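Local atomic coordinates of LD10117p (Drosophila melanogaster, PDB entry 5HJQ), a protein that activates the GTPase activity of Rab35 to regulate synaptic vesicle protein recycling through endosomes, and binds phosphoinositides through its TBC domain. Residues L287-D292 with K349-A354; G133-M138 with E212-L217; V238-V243 with K266-F271. All coordinates share one frame; numbering follows the deposited sequence.

Contact 1 (L287-D292 with K349-A354); sequences LVRIMD and KLLHAA
Ile-290 and Leu-351 mark the closest backbone approach, 7.4 Å between CA atoms, where the short axes of 287-292 and 349-354 pass 10.6 Å apart with N-to-C directions 39° from parallel. Here helix 284-297 packs on helix 347-356 in the all-helical TBC domain, and Leu-351 bridges most of the gap. One branch, CD1, lies 3.9 Å from CG1 of Ile-290; the other turns to Arg-289. Ile-290 extends from CG1 to CD1, and that tip skirts CD2 of Leu-350 at 4.3 Å; Leu-302 and Val-305 of helix 300-317 also pack on Ile-290. The Arg-289 chain, bent at chi2 and chi3 (-69° and -64°), turns along its own helix toward Asp-292, where NH1 forms a salt bridge with OD2 of that residue at 2.8 Å. That oxygen uses its anti lone pair and also meets Arg-113, while Arg-289 NH2 donates to the carbonyl of Leu-101. These bonds hold the guanidinium in a buried place about 6 Å, side chain to side chain, from Arg-102 of the phosphoinositide site. Over one face of that group, displaced toward its rim, sits CD2 of Leu-351, 3.7 Å from NH2.

Contact 2 (G133-M138 with E212-L217); sequences GFYWEM and EAYICL
Tyr-135 and Tyr-214 form the centre of this contact between the first turn of helix 134-143 and helix 210-221, two helices of the TBC domain, and their CA atoms lie 7.4 Å apart. The aromatic interaction is oblique: ring centroids are 4.9 Å apart and the planes meet at 33°. CD1 of Tyr-135 comes down over one face of the Tyr-214 ring, off toward its rim, and reaches CG at 3.4 Å. Both side chains project across the gap with CG anti to the backbone N (chi1 179° and 164°), which brings the rings together. A CH-pi contact adds to this, as CB of Tyr-214 stands 4.2 Å from the centroid of the Tyr-135 ring, off-centre. At the margin, the hydroxyl OH of Tyr-214 lies in the plane of the Phe-134 ring at its edge, 3.9 Å from CD2. Polar bonding occurs around the aromatic pair: OH of Tyr-135 is hydrogen-bonded to the carboxylate of Glu-210, at the start of the partner helix. Helix 171-187 packs against both tyrosines, through Arg-179 and Ile-180 on Tyr-135 and Leu-184 on Tyr-214. The contact therefore depends on dispersion and shape between aromatic surfaces, while the Glu-210 bond ties the far end of Tyr-135 to the helix that carries Tyr-214.

Contact 3 (V238-V243 with K266-F271); sequences VTWKTV and KLERIF
The carbonyl O of Leu-267 is gripped by N of Ile-270 at 2.9 Å and N of Phe-271 at 3.1 Å, which helps to set Phe-271 against Trp-240 where the short helix 268-271 meets helix 233-250. There the carbonyl O of Phe-271 approaches CB of Trp-240 at 3.3 Å. Across the contact the interactions are mainly apolar. Trp-240 takes the crowded rotamer, CG lying between the backbone N and the carbonyl carbon (chi1 67°), and its indole reaches along the partner segment to Glu-268. There the CZ3 edge meets CG of Glu-268 at 3.8 Å, close to the indole plane, while the carboxylate stands nearly perpendicular to the ring, at 89°. CG of Lys-241, in the same helix, lies over one indole face, displaced toward its rim, and His-236 makes an edge-to-face pair with the ring. Farther along, CG1 of Val-243 touches CD1 of Phe-271 at 3.9 Å, approaching the phenyl ring obliquely. Val-243 also meets Trp-274 and Tyr-303, and Leu-310 of helix 300-317 packs on Phe-271, continuing the apolar core beyond the pair. Trp-240 and Val-243 of the long helix thus pack on Glu-268 and Phe-271 of the short one, within the all-helical fold of a Rab-GAP TBC domain.

Overall arrangement
The three contacts lie apart in one all-helical TBC domain and follow one another along the chain as contact 2, contact 3 and contact 1. Contacts 2 and 3 are on opposite sides of the chain's centre, about 33 Å between centres, although their helices 210-221 and 233-250 are consecutive. Contact 1 is nearer the middle, its centre about 28 Å from that of contact 2 and about 22 Å from that of contact 3. Helix 300-317 packs against residues of both contacts 1 and 3 and carries Lys-300 and Arg-304 of the phosphoinositide pocket. Contacts 1 and 3 lie near that pocket without forming it, whereas contact 2 is distant; Arg-304 hydrogen-bonds Ala-354 O in contact 1.

Contact 1 (L287-D292 with K349-A354)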
ATOM      1  N   LEU A 287       7.939  -0.894  -3.387  1.00 55.38           N
ATOM      2  CA  LEU A 287       6.763  -1.289  -2.615  1.00 54.79           C
ATOM      3  C   LEU A 287       7.119  -2.001  -1.317  1.00 59.78           C
ATOM      4  O   LEU A 287       6.518  -1.744  -0.273  1.00 60.37           O
ATOM      5  CB  LEU A 287       5.863  -2.209  -3.443  1.00 56.22           C
ATOM      6  CG  LEU A 287       4.844  -1.609  -4.402  1.00 63.19           C
ATOM      7  CD1 LEU A 287       4.072  -2.722  -5.086  1.00 58.96           C
ATOM      8  CD2 LEU A 287       3.910  -0.688  -3.645  1.00 64.81           C
ATOM      9  N   VAL A 288       8.088  -2.907  -1.397  1.00 54.95           N
ATOM     10  CA  VAL A 288       8.482  -3.720  -0.253  1.00 53.67           C
ATOM     11  C   VAL A 288       8.989  -2.863   0.905  1.00 52.36           C
ATOM     12  O   VAL A 288       8.531  -3.010   2.039  1.00 52.93           O
ATOM     13  CB  VAL A 288       9.565  -4.741  -0.647  1.00 56.57           C
ATOM     14  CG1 VAL A 288      10.114  -5.433   0.584  1.00 51.43           C
ATOM     15  CG2 VAL A 288       8.996  -5.756  -1.626  1.00 54.33           C
ATOM     16  N   ARG A 289       9.926  -1.968   0.614  1.00 52.90           N
ATOM     17  CA  ARG A 289      10.433  -1.048   1.625  1.00 50.41           C
ATOM     18  C   ARG A 289       9.308  -0.182   2.190  1.00 59.10           C
ATOM     19  O   ARG A 289       9.281   0.110   3.386  1.00 59.24           O
ATOM     20  CB  ARG A 289      11.537  -0.164   1.044  1.00 54.64           C
ATOM     21  CG  ARG A 289      12.812  -0.909   0.699  1.00 53.62           C
ATOM     22  CD  ARG A 289      13.527  -1.390   1.951  1.00 52.10           C
ATOM     23  NE  ARG A 289      13.988  -0.290   2.793  1.00 55.47           N
ATOM     24  CZ  ARG A 289      13.458   0.018   3.973  1.00 52.31           C
ATOM     25  NH1 ARG A 289      12.450  -0.694   4.455  1.00 55.60           N
ATOM     26  NH2 ARG A 289      13.939   1.034   4.676  1.00 52.42           N
ATOM     27  N   ILE A 290       8.377   0.220   1.327  1.00 52.15           N
ATOM     28  CA  ILE A 290       7.218   0.995   1.757  1.00 55.54           C
ATOM     29  C   ILE A 290       6.340   0.178   2.703  1.00 51.41           C
ATOM     30  O   ILE A 290       5.886   0.679   3.732  1.00 53.57           O
ATOM     31  CB  ILE A 290       6.373   1.472   0.556  1.00 57.25           C
ATOM     32  CG1 ILE A 290       7.145   2.500  -0.270  1.00 53.85           C
ATOM     33  CG2 ILE A 290       5.059   2.076   1.024  1.00 53.90           C
ATOM     34  CD1 ILE A 290       6.393   2.992  -1.487  1.00 53.96           C
ATOM     35  N   MET A 291       6.108  -1.082   2.353  1.00 52.96           N
ATOM     36  CA  MET A 291       5.324  -1.974   3.205  1.00 56.48           C
ATOM     37  C   MET A 291       5.949  -2.158   4.584  1.00 55.38           C
ATOM     38  O   MET A 291       5.229  -2.264   5.580  1.00 55.75           O
ATOM     39  CB  MET A 291       5.143  -3.333   2.530  1.00 51.96           C
ATOM     40  CG  MET A 291       4.145  -3.320   1.372  1.00 59.91           C
ATOM     41  SD  MET A 291       2.530  -2.634   1.811  1.00 58.30           S
ATOM     42  CE  MET A 291       2.566  -1.097   0.899  1.00 57.63           C
ATOM     43  N   ASP A 292       7.281  -2.192   4.636  1.00 50.00           N
ATOM     44  CA  ASP A 292       8.011  -2.300   5.901  1.00 54.15           C
ATOM     45  C   ASP A 292       7.563  -1.255   6.915  1.00 54.60           C
ATOM     46  O   ASP A 292       7.264  -1.577   8.065  1.00 52.32           O
ATOM     47  CB  ASP A 292       9.521  -2.166   5.675  1.00 56.18           C
ATOM     48  CG  ASP A 292      10.128  -3.388   5.014  1.00 55.67           C
ATOM     49  OD1 ASP A 292       9.529  -4.482   5.108  1.00 56.13           O
ATOM     50  OD2 ASP A 292      11.211  -3.253   4.404  1.00 55.67           O
ATOM     51  N   LYS A 349      16.144   6.433  -1.490  1.00 58.42           N
ATOM     52  CA  LYS A 349      16.046   7.862  -1.777  1.00 65.07           C
ATOM     53  C   LYS A 349      14.586   8.300  -1.817  1.00 66.36           C
ATOM     54  O   LYS A 349      14.256   9.435  -1.468  1.00 67.95           O
ATOM     55  CB  LYS A 349      16.742   8.199  -3.098  1.00 63.81           C
ATOM     56  CG  LYS A 349      18.256   8.026  -3.049  1.00 67.31           C
ATOM     57  CD  LYS A 349      18.858   8.871  -1.934  1.00 66.61           C
ATOM     58  CE  LYS A 349      20.350   8.632  -1.788  1.00 60.48           C
ATOM     59  NZ  LYS A 349      21.096   8.960  -3.036  1.00 66.49           N
ATOM     60  N   LEU A 350      13.720   7.390  -2.247  1.00 66.53           N
ATOM     61  CA  LEU A 350      12.283   7.627  -2.245  1.00 63.10           C
ATOM     62  C   LEU A 350      11.785   7.798  -0.817  1.00 65.99           C
ATOM     63  O   LEU A 350      11.083   8.761  -0.501  1.00 66.19           O
ATOM     64  CB  LEU A 350      11.549   6.470  -2.924  1.00 65.79           C
ATOM     65  CG  LEU A 350      10.026   6.564  -3.038  1.00 67.72           C
ATOM     66  CD1 LEU A 350       9.632   7.687  -3.980  1.00 59.67           C
ATOM     67  CD2 LEU A 350       9.435   5.239  -3.501  1.00 55.93           C
ATOM     68  N   LEU A 351      12.171   6.861   0.042  1.00 60.80           N
ATOM     69  CA  LEU A 351      11.772   6.882   1.445  1.00 65.89           C
ATOM     70  C   LEU A 351      12.394   8.042   2.219  1.00 66.41           C
ATOM     71  O   LEU A 351      11.820   8.508   3.205  1.00 63.36           O
ATOM     72  CB  LEU A 351      12.133   5.560   2.126  1.00 60.87           C
ATOM     73  CG  LEU A 351      11.034   4.498   2.232  1.00 60.99           C
ATOM     74  CD1 LEU A 351      10.471   4.138   0.868  1.00 65.53           C
ATOM     75  CD2 LEU A 351      11.568   3.252   2.946  1.00 64.74           C
ATOM     76  N   HIS A 352      13.564   8.501   1.785  1.00 64.28           N
ATOM     77  CA  HIS A 352      14.224   9.614   2.459  1.00 65.16           C
ATOM     78  C   HIS A 352      13.382  10.886   2.350  1.00 60.17           C
ATOM     79  O   HIS A 352      13.185  11.607   3.330  1.00 61.20           O
ATOM     80  CB  HIS A 352      15.618   9.857   1.878  1.00 57.11           C
ATOM     81  CG  HIS A 352      16.438  10.825   2.674  1.00 64.10           C
ATOM     82  ND1 HIS A 352      17.195  10.433   3.760  1.00 68.22           N
ATOM     83  CD2 HIS A 352      16.604  12.160   2.563  1.00 59.42           C
ATOM     84  CE1 HIS A 352      17.802  11.489   4.273  1.00 66.02           C
ATOM     85  NE2 HIS A 352      17.459  12.552   3.563  1.00 64.95           N
ATOM     86  N   ALA A 353      12.881  11.143   1.147  1.00 58.63           N
ATOM     87  CA  ALA A 353      12.065  12.326   0.886  1.00 62.59           C
ATOM     88  C   ALA A 353      10.776  12.317   1.699  1.00 60.62           C
ATOM     89  O   ALA A 353      10.426  13.311   2.333  1.00 61.03           O
ATOM     90  CB  ALA A 353      11.750  12.427  -0.597  1.00 46.15           C
ATOM     91  N   ALA A 354      10.090  11.177   1.693  1.00 64.36           N
ATOM     92  CA  ALA A 354       8.779  11.044   2.323  1.00 58.90           C
ATOM     93  C   ALA A 354       8.784  11.410   3.799  1.00 62.79           C
ATOM     94  O   ALA A 354       7.861  12.062   4.289  1.00 58.28           O
ATOM     95  CB  ALA A 354       8.259   9.625   2.141  1.00 57.80           C
TER

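Contact 2 (G133-M138 with E212-L217)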
ATOM      1  N   GLY A 133      -6.023 -22.143  14.709  1.00 78.23           N
ATOM      2  CA  GLY A 133      -6.326 -22.697  13.402  1.00 70.19           C
ATOM      3  C   GLY A 133      -7.591 -22.099  12.818  1.00 73.76           C
ATOM      4  O   GLY A 133      -8.201 -22.673  11.913  1.00 67.56           O
ATOM      5  N   PHE A 134      -7.969 -20.934  13.338  1.00 74.91           N
ATOM      6  CA  PHE A 134      -9.214 -20.257  12.977  1.00 67.32           C
ATOM      7  C   PHE A 134      -9.393 -20.085  11.471  1.00 61.97           C
ATOM      8  O   PHE A 134     -10.500 -20.234  10.954  1.00 62.33           O
ATOM      9  CB  PHE A 134      -9.280 -18.890  13.662  1.00 70.89           C
ATOM     10  CG  PHE A 134     -10.606 -18.206  13.524  1.00 71.81           C
ATOM     11  CD1 PHE A 134     -11.720 -18.685  14.193  1.00 70.77           C
ATOM     12  CD2 PHE A 134     -10.740 -17.074  12.736  1.00 70.59           C
ATOM     13  CE1 PHE A 134     -12.944 -18.056  14.071  1.00 75.98           C
ATOM     14  CE2 PHE A 134     -11.960 -16.438  12.612  1.00 73.60           C
ATOM     15  CZ  PHE A 134     -13.064 -16.930  13.279  1.00 74.70           C
ATOM     16  N   TYR A 135      -8.301 -19.781  10.776  1.00 60.14           N
ATOM     17  CA  TYR A 135      -8.341 -19.585   9.330  1.00 56.79           C
ATOM     18  C   TYR A 135      -8.928 -20.784   8.594  1.00 61.90           C
ATOM     19  O   TYR A 135      -9.854 -20.646   7.800  1.00 61.73           O
ATOM     20  CB  TYR A 135      -6.942 -19.296   8.785  1.00 54.13           C
ATOM     21  CG  TYR A 135      -6.918 -19.108   7.285  1.00 58.20           C
ATOM     22  CD1 TYR A 135      -7.637 -18.082   6.687  1.00 53.87           C
ATOM     23  CD2 TYR A 135      -6.190 -19.962   6.465  1.00 56.99           C
ATOM     24  CE1 TYR A 135      -7.629 -17.902   5.315  1.00 51.29           C
ATOM     25  CE2 TYR A 135      -6.173 -19.788   5.088  1.00 59.19           C
ATOM     26  CZ  TYR A 135      -6.897 -18.754   4.520  1.00 54.85           C
ATOM     27  OH  TYR A 135      -6.896 -18.568   3.155  1.00 55.09           O
ATOM     28  N   TRP A 136      -8.385 -21.963   8.871  1.00 63.54           N
ATOM     29  CA  TRP A 136      -8.775 -23.169   8.151  1.00 63.37           C
ATOM     30  C   TRP A 136     -10.206 -23.589   8.458  1.00 62.57           C
ATOM     31  O   TRP A 136     -10.865 -24.218   7.631  1.00 65.73           O
ATOM     32  CB  TRP A 136      -7.795 -24.295   8.465  1.00 60.84           C
ATOM     33  CG  TRP A 136      -6.419 -23.931   8.029  1.00 58.96           C
ATOM     34  CD1 TRP A 136      -5.352 -23.638   8.825  1.00 59.62           C
ATOM     35  CD2 TRP A 136      -5.973 -23.765   6.679  1.00 58.27           C
ATOM     36  NE1 TRP A 136      -4.260 -23.321   8.053  1.00 59.24           N
ATOM     37  CE2 TRP A 136      -4.616 -23.391   6.733  1.00 54.72           C
ATOM     38  CE3 TRP A 136      -6.587 -23.907   5.431  1.00 59.82           C
ATOM     39  CZ2 TRP A 136      -3.864 -23.160   5.584  1.00 52.86           C
ATOM     40  CZ3 TRP A 136      -5.839 -23.678   4.293  1.00 59.33           C
ATOM     41  CH2 TRP A 136      -4.490 -23.310   4.377  1.00 60.72           C
ATOM     42  N   GLU A 137     -10.690 -23.228   9.642  1.00 62.88           N
ATOM     43  CA  GLU A 137     -12.103 -23.392   9.949  1.00 65.00           C
ATOM     44  C   GLU A 137     -12.937 -22.580   8.964  1.00 63.94           C
ATOM     45  O   GLU A 137     -13.891 -23.087   8.373  1.00 64.66           O
ATOM     46  CB  GLU A 137     -12.404 -22.958  11.381  1.00 59.69           C
ATOM     47  CG  GLU A 137     -13.848 -23.177  11.789  1.00 59.99           C
ATOM     48  CD  GLU A 137     -14.259 -24.635  11.693  1.00 68.67           C
ATOM     49  OE1 GLU A 137     -13.484 -25.506  12.152  1.00 67.95           O
ATOM     50  OE2 GLU A 137     -15.351 -24.909  11.148  1.00 66.13           O
ATOM     51  N   MET A 138     -12.558 -21.316   8.792  1.00 61.24           N
ATOM     52  CA  MET A 138     -13.213 -20.430   7.835  1.00 64.79           C
ATOM     53  C   MET A 138     -13.109 -20.979   6.415  1.00 63.04           C
ATOM     54  O   MET A 138     -14.089 -20.987   5.671  1.00 58.36           O
ATOM     55  CB  MET A 138     -12.601 -19.030   7.894  1.00 61.94           C
ATOM     56  CG  MET A 138     -12.698 -18.342   9.248  1.00 66.30           C
ATOM     57  SD  MET A 138     -14.382 -17.858   9.675  1.00 73.45           S
ATOM     58  CE  MET A 138     -14.847 -19.203  10.763  1.00 70.51           C
ATOM     59  N   GLU A 212      -0.484 -17.073   7.628  1.00 50.43           N
ATOM     60  CA  GLU A 212       0.164 -15.910   8.222  1.00 55.80           C
ATOM     61  C   GLU A 212      -0.271 -14.618   7.530  1.00 60.20           C
ATOM     62  O   GLU A 212      -0.507 -13.603   8.187  1.00 60.00           O
ATOM     63  CB  GLU A 212       1.684 -16.051   8.166  1.00 56.95           C
ATOM     64  CG  GLU A 212       2.260 -16.832   9.328  1.00 63.98           C
ATOM     65  CD  GLU A 212       3.738 -17.131   9.161  1.00 72.86           C
ATOM     66  OE1 GLU A 212       4.128 -17.612   8.075  1.00 71.18           O
ATOM     67  OE2 GLU A 212       4.511 -16.883  10.115  1.00 75.76           O
ATOM     68  N   ALA A 213      -0.369 -14.667   6.205  1.00 56.98           N
ATOM     69  CA  ALA A 213      -0.858 -13.537   5.423  1.00 55.62           C
ATOM     70  C   ALA A 213      -2.244 -13.133   5.894  1.00 56.39           C
ATOM     71  O   ALA A 213      -2.518 -11.953   6.094  1.00 59.84           O
ATOM     72  CB  ALA A 213      -0.876 -13.878   3.943  1.00 52.63           C
ATOM     73  N   TYR A 214      -3.110 -14.125   6.086  1.00 58.74           N
ATOM     74  CA  TYR A 214      -4.456 -13.873   6.583  1.00 51.80           C
ATOM     75  C   TYR A 214      -4.443 -13.145   7.919  1.00 59.02           C
ATOM     76  O   TYR A 214      -5.132 -12.139   8.095  1.00 60.88           O
ATOM     77  CB  TYR A 214      -5.242 -15.174   6.737  1.00 51.05           C
ATOM     78  CG  TYR A 214      -6.470 -14.995   7.602  1.00 56.62           C
ATOM     79  CD1 TYR A 214      -7.614 -14.397   7.091  1.00 56.35           C
ATOM     80  CD2 TYR A 214      -6.481 -15.402   8.932  1.00 56.35           C
ATOM     81  CE1 TYR A 214      -8.737 -14.217   7.870  1.00 52.44           C
ATOM     82  CE2 TYR A 214      -7.603 -15.224   9.723  1.00 60.51           C
ATOM     83  CZ  TYR A 214      -8.728 -14.626   9.182  1.00 59.72           C
ATOM     84  OH  TYR A 214      -9.855 -14.442   9.948  1.00 62.40           O
ATOM     85  N   ILE A 215      -3.663 -13.671   8.860  1.00 60.69           N
ATOM     86  CA  ILE A 215      -3.611 -13.125  10.212  1.00 59.53           C
ATOM     87  C   ILE A 215      -3.077 -11.688  10.210  1.00 56.43           C
ATOM     88  O   ILE A 215      -3.505 -10.853  11.011  1.00 58.65           O
ATOM     89  CB  ILE A 215      -2.749 -14.007  11.138  1.00 52.45           C
ATOM     90  CG1 ILE A 215      -3.343 -15.414  11.239  1.00 59.91           C
ATOM     91  CG2 ILE A 215      -2.650 -13.394  12.519  1.00 44.55           C
ATOM     92  CD1 ILE A 215      -2.501 -16.386  12.069  1.00 59.28           C
ATOM     93  N   CYS A 216      -2.153 -11.395   9.300  1.00 56.03           N
ATOM     94  CA  CYS A 216      -1.717 -10.015   9.091  1.00 62.94           C
ATOM     95  C   CYS A 216      -2.878  -9.133   8.649  1.00 56.92           C
ATOM     96  O   CYS A 216      -3.118  -8.069   9.220  1.00 57.34           O
ATOM     97  CB  CYS A 216      -0.599  -9.946   8.051  1.00 59.47           C
ATOM     98  SG  CYS A 216       1.003 -10.467   8.657  1.00 58.40           S
ATOM     99  N   LEU A 217      -3.595  -9.592   7.629  1.00 54.24           N
ATOM    100  CA  LEU A 217      -4.708  -8.845   7.052  1.00 59.19           C
ATOM    101  C   LEU A 217      -5.819  -8.574   8.056  1.00 59.48           C
ATOM    102  O   LEU A 217      -6.305  -7.447   8.160  1.00 63.29           O
ATOM    103  CB  LEU A 217      -5.272  -9.595   5.846  1.00 58.10           C
ATOM    104  CG  LEU A 217      -4.375  -9.560   4.611  1.00 60.88           C
ATOM    105  CD1 LEU A 217      -4.562 -10.795   3.748  1.00 57.99           C
ATOM    106  CD2 LEU A 217      -4.639  -8.293   3.811  1.00 54.96           C
TER

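Contact 3 (V238-V243 with K266-F271)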
ATOM      1  N   VAL A 238     -13.310   9.731   1.266  1.00 59.06           N
ATOM      2  CA  VAL A 238     -12.796  10.672   2.252  1.00 59.86           C
ATOM      3  C   VAL A 238     -11.274  10.660   2.206  1.00 60.79           C
ATOM      4  O   VAL A 238     -10.623  11.702   2.322  1.00 62.05           O
ATOM      5  CB  VAL A 238     -13.285  10.331   3.674  1.00 64.66           C
ATOM      6  CG1 VAL A 238     -12.494  11.106   4.722  1.00 63.04           C
ATOM      7  CG2 VAL A 238     -14.778  10.613   3.807  1.00 59.77           C
ATOM      8  N   THR A 239     -10.716   9.469   2.010  1.00 63.22           N
ATOM      9  CA  THR A 239      -9.272   9.292   1.975  1.00 59.52           C
ATOM     10  C   THR A 239      -8.620  10.035   0.810  1.00 56.06           C
ATOM     11  O   THR A 239      -7.689  10.813   1.022  1.00 56.71           O
ATOM     12  CB  THR A 239      -8.884   7.805   1.892  1.00 58.48           C
ATOM     13  OG1 THR A 239      -9.448   7.094   3.001  1.00 59.04           O
ATOM     14  CG2 THR A 239      -7.370   7.654   1.924  1.00 50.83           C
ATOM     15  N   TRP A 240      -9.093   9.810  -0.415  1.00 54.95           N
ATOM     16  CA  TRP A 240      -8.460  10.470  -1.557  1.00 61.40           C
ATOM     17  C   TRP A 240      -8.761  11.964  -1.576  1.00 56.76           C
ATOM     18  O   TRP A 240      -8.016  12.736  -2.179  1.00 52.30           O
ATOM     19  CB  TRP A 240      -8.856   9.821  -2.896  1.00 61.21           C
ATOM     20  CG  TRP A 240     -10.293   9.935  -3.358  1.00 64.08           C
ATOM     21  CD1 TRP A 240     -11.227   8.944  -3.353  1.00 61.99           C
ATOM     22  CD2 TRP A 240     -10.931  11.081  -3.955  1.00 62.91           C
ATOM     23  NE1 TRP A 240     -12.412   9.401  -3.881  1.00 66.51           N
ATOM     24  CE2 TRP A 240     -12.256  10.707  -4.258  1.00 61.42           C
ATOM     25  CE3 TRP A 240     -10.514  12.383  -4.247  1.00 65.06           C
ATOM     26  CZ2 TRP A 240     -13.168  11.593  -4.831  1.00 66.56           C
ATOM     27  CZ3 TRP A 240     -11.420  13.258  -4.817  1.00 62.73           C
ATOM     28  CH2 TRP A 240     -12.731  12.860  -5.103  1.00 67.69           C
ATOM     29  N   LYS A 241      -9.831  12.376  -0.904  1.00 54.86           N
ATOM     30  CA  LYS A 241     -10.087  13.800  -0.726  1.00 63.15           C
ATOM     31  C   LYS A 241      -9.107  14.390   0.282  1.00 60.18           C
ATOM     32  O   LYS A 241      -8.614  15.502   0.098  1.00 63.67           O
ATOM     33  CB  LYS A 241     -11.531  14.049  -0.284  1.00 60.69           C
ATOM     34  CG  LYS A 241     -12.523  14.040  -1.429  1.00 60.63           C
ATOM     35  CD  LYS A 241     -13.948  14.221  -0.948  1.00 61.05           C
ATOM     36  CE  LYS A 241     -14.914  14.216  -2.123  1.00 70.59           C
ATOM     37  NZ  LYS A 241     -16.337  14.150  -1.697  1.00 72.18           N
ATOM     38  N   THR A 242      -8.819  13.642   1.342  1.00 62.90           N
ATOM     39  CA  THR A 242      -7.807  14.050   2.312  1.00 64.66           C
ATOM     40  C   THR A 242      -6.452  14.237   1.636  1.00 62.32           C
ATOM     41  O   THR A 242      -5.813  15.278   1.781  1.00 64.33           O
ATOM     42  CB  THR A 242      -7.667  13.023   3.445  1.00 59.65           C
ATOM     43  OG1 THR A 242      -8.886  12.972   4.196  1.00 62.65           O
ATOM     44  CG2 THR A 242      -6.523  13.405   4.370  1.00 63.04           C
ATOM     45  N   VAL A 243      -6.033  13.222   0.888  1.00 57.15           N
ATOM     46  CA  VAL A 243      -4.800  13.279   0.112  1.00 53.76           C
ATOM     47  C   VAL A 243      -4.785  14.472  -0.849  1.00 59.26           C
ATOM     48  O   VAL A 243      -3.743  15.102  -1.053  1.00 56.26           O
ATOM     49  CB  VAL A 243      -4.596  11.973  -0.681  1.00 48.51           C
ATOM     50  CG1 VAL A 243      -3.398  12.085  -1.606  1.00 46.41           C
ATOM     51  CG2 VAL A 243      -4.430  10.792   0.278  1.00 59.18           C
ATOM     52  N   LYS A 266     -10.510  18.867 -13.586  1.00 70.60           N
ATOM     53  CA  LYS A 266     -10.792  18.798 -12.163  1.00 73.76           C
ATOM     54  C   LYS A 266      -9.877  17.776 -11.495  1.00 69.49           C
ATOM     55  O   LYS A 266      -9.864  16.594 -11.853  1.00 68.54           O
ATOM     56  CB  LYS A 266     -12.266  18.469 -11.914  1.00 75.75           C
ATOM     57  CG  LYS A 266     -13.192  18.853 -13.063  1.00 79.17           C
ATOM     58  CD  LYS A 266     -14.634  18.980 -12.591  1.00 84.91           C
ATOM     59  CE  LYS A 266     -15.087  17.760 -11.795  1.00 93.62           C
ATOM     60  NZ  LYS A 266     -16.355  18.033 -11.051  1.00100.27           N
ATOM     61  N   LEU A 267      -9.116  18.249 -10.513  1.00 64.91           N
ATOM     62  CA  LEU A 267      -8.079  17.453  -9.864  1.00 70.33           C
ATOM     63  C   LEU A 267      -8.614  16.180  -9.215  1.00 67.48           C
ATOM     64  O   LEU A 267      -7.855  15.241  -8.976  1.00 65.80           O
ATOM     65  CB  LEU A 267      -7.348  18.303  -8.821  1.00 66.36           C
ATOM     66  CG  LEU A 267      -6.335  19.301  -9.386  1.00 70.16           C
ATOM     67  CD1 LEU A 267      -5.793  20.192  -8.281  1.00 71.31           C
ATOM     68  CD2 LEU A 267      -5.195  18.571 -10.087  1.00 68.95           C
ATOM     69  N   GLU A 268      -9.913  16.157  -8.927  1.00 66.56           N
ATOM     70  CA  GLU A 268     -10.552  14.990  -8.328  1.00 66.62           C
ATOM     71  C   GLU A 268     -10.306  13.745  -9.164  1.00 67.20           C
ATOM     72  O   GLU A 268      -9.965  12.692  -8.631  1.00 66.42           O
ATOM     73  CB  GLU A 268     -12.057  15.215  -8.161  1.00 69.63           C
ATOM     74  CG  GLU A 268     -12.439  16.171  -7.044  1.00 69.51           C
ATOM     75  CD  GLU A 268     -12.321  17.629  -7.449  1.00 68.54           C
ATOM     76  OE1 GLU A 268     -11.928  17.902  -8.603  1.00 66.21           O
ATOM     77  OE2 GLU A 268     -12.625  18.502  -6.609  1.00 73.10           O
ATOM     78  N   ARG A 269     -10.456  13.883 -10.478  1.00 69.32           N
ATOM     79  CA  ARG A 269     -10.249  12.776 -11.405  1.00 71.17           C
ATOM     80  C   ARG A 269      -8.853  12.171 -11.269  1.00 67.09           C
ATOM     81  O   ARG A 269      -8.651  10.985 -11.526  1.00 68.80           O
ATOM     82  CB  ARG A 269     -10.471  13.240 -12.846  1.00 65.21           C
ATOM     83  N   ILE A 270      -7.894  12.997 -10.861  1.00 61.41           N
ATOM     84  CA  ILE A 270      -6.508  12.564 -10.738  1.00 65.80           C
ATOM     85  C   ILE A 270      -6.224  11.878  -9.400  1.00 62.84           C
ATOM     86  O   ILE A 270      -5.544  10.852  -9.353  1.00 61.15           O
ATOM     87  CB  ILE A 270      -5.545  13.756 -10.919  1.00 60.99           C
ATOM     88  CG1 ILE A 270      -5.646  14.299 -12.345  1.00 66.73           C
ATOM     89  CG2 ILE A 270      -4.117  13.347 -10.633  1.00 63.30           C
ATOM     90  CD1 ILE A 270      -4.670  15.413 -12.642  1.00 68.45           C
ATOM     91  N   PHE A 271      -6.760  12.431  -8.316  1.00 59.08           N
ATOM     92  CA  PHE A 271      -6.467  11.922  -6.979  1.00 62.33           C
ATOM     93  C   PHE A 271      -7.309  10.715  -6.576  1.00 63.67           C
ATOM     94  O   PHE A 271      -6.981  10.028  -5.605  1.00 61.78           O
ATOM     95  CB  PHE A 271      -6.633  13.037  -5.948  1.00 56.59           C
ATOM     96  CG  PHE A 271      -5.432  13.926  -5.834  1.00 62.61           C
ATOM     97  CD1 PHE A 271      -4.340  13.537  -5.076  1.00 55.47           C
ATOM     98  CD2 PHE A 271      -5.382  15.141  -6.498  1.00 59.67           C
ATOM     99  CE1 PHE A 271      -3.229  14.345  -4.974  1.00 57.77           C
ATOM    100  CE2 PHE A 271      -4.275  15.953  -6.400  1.00 58.69           C
ATOM    101  CZ  PHE A 271      -3.196  15.553  -5.644  1.00 59.45           C
TER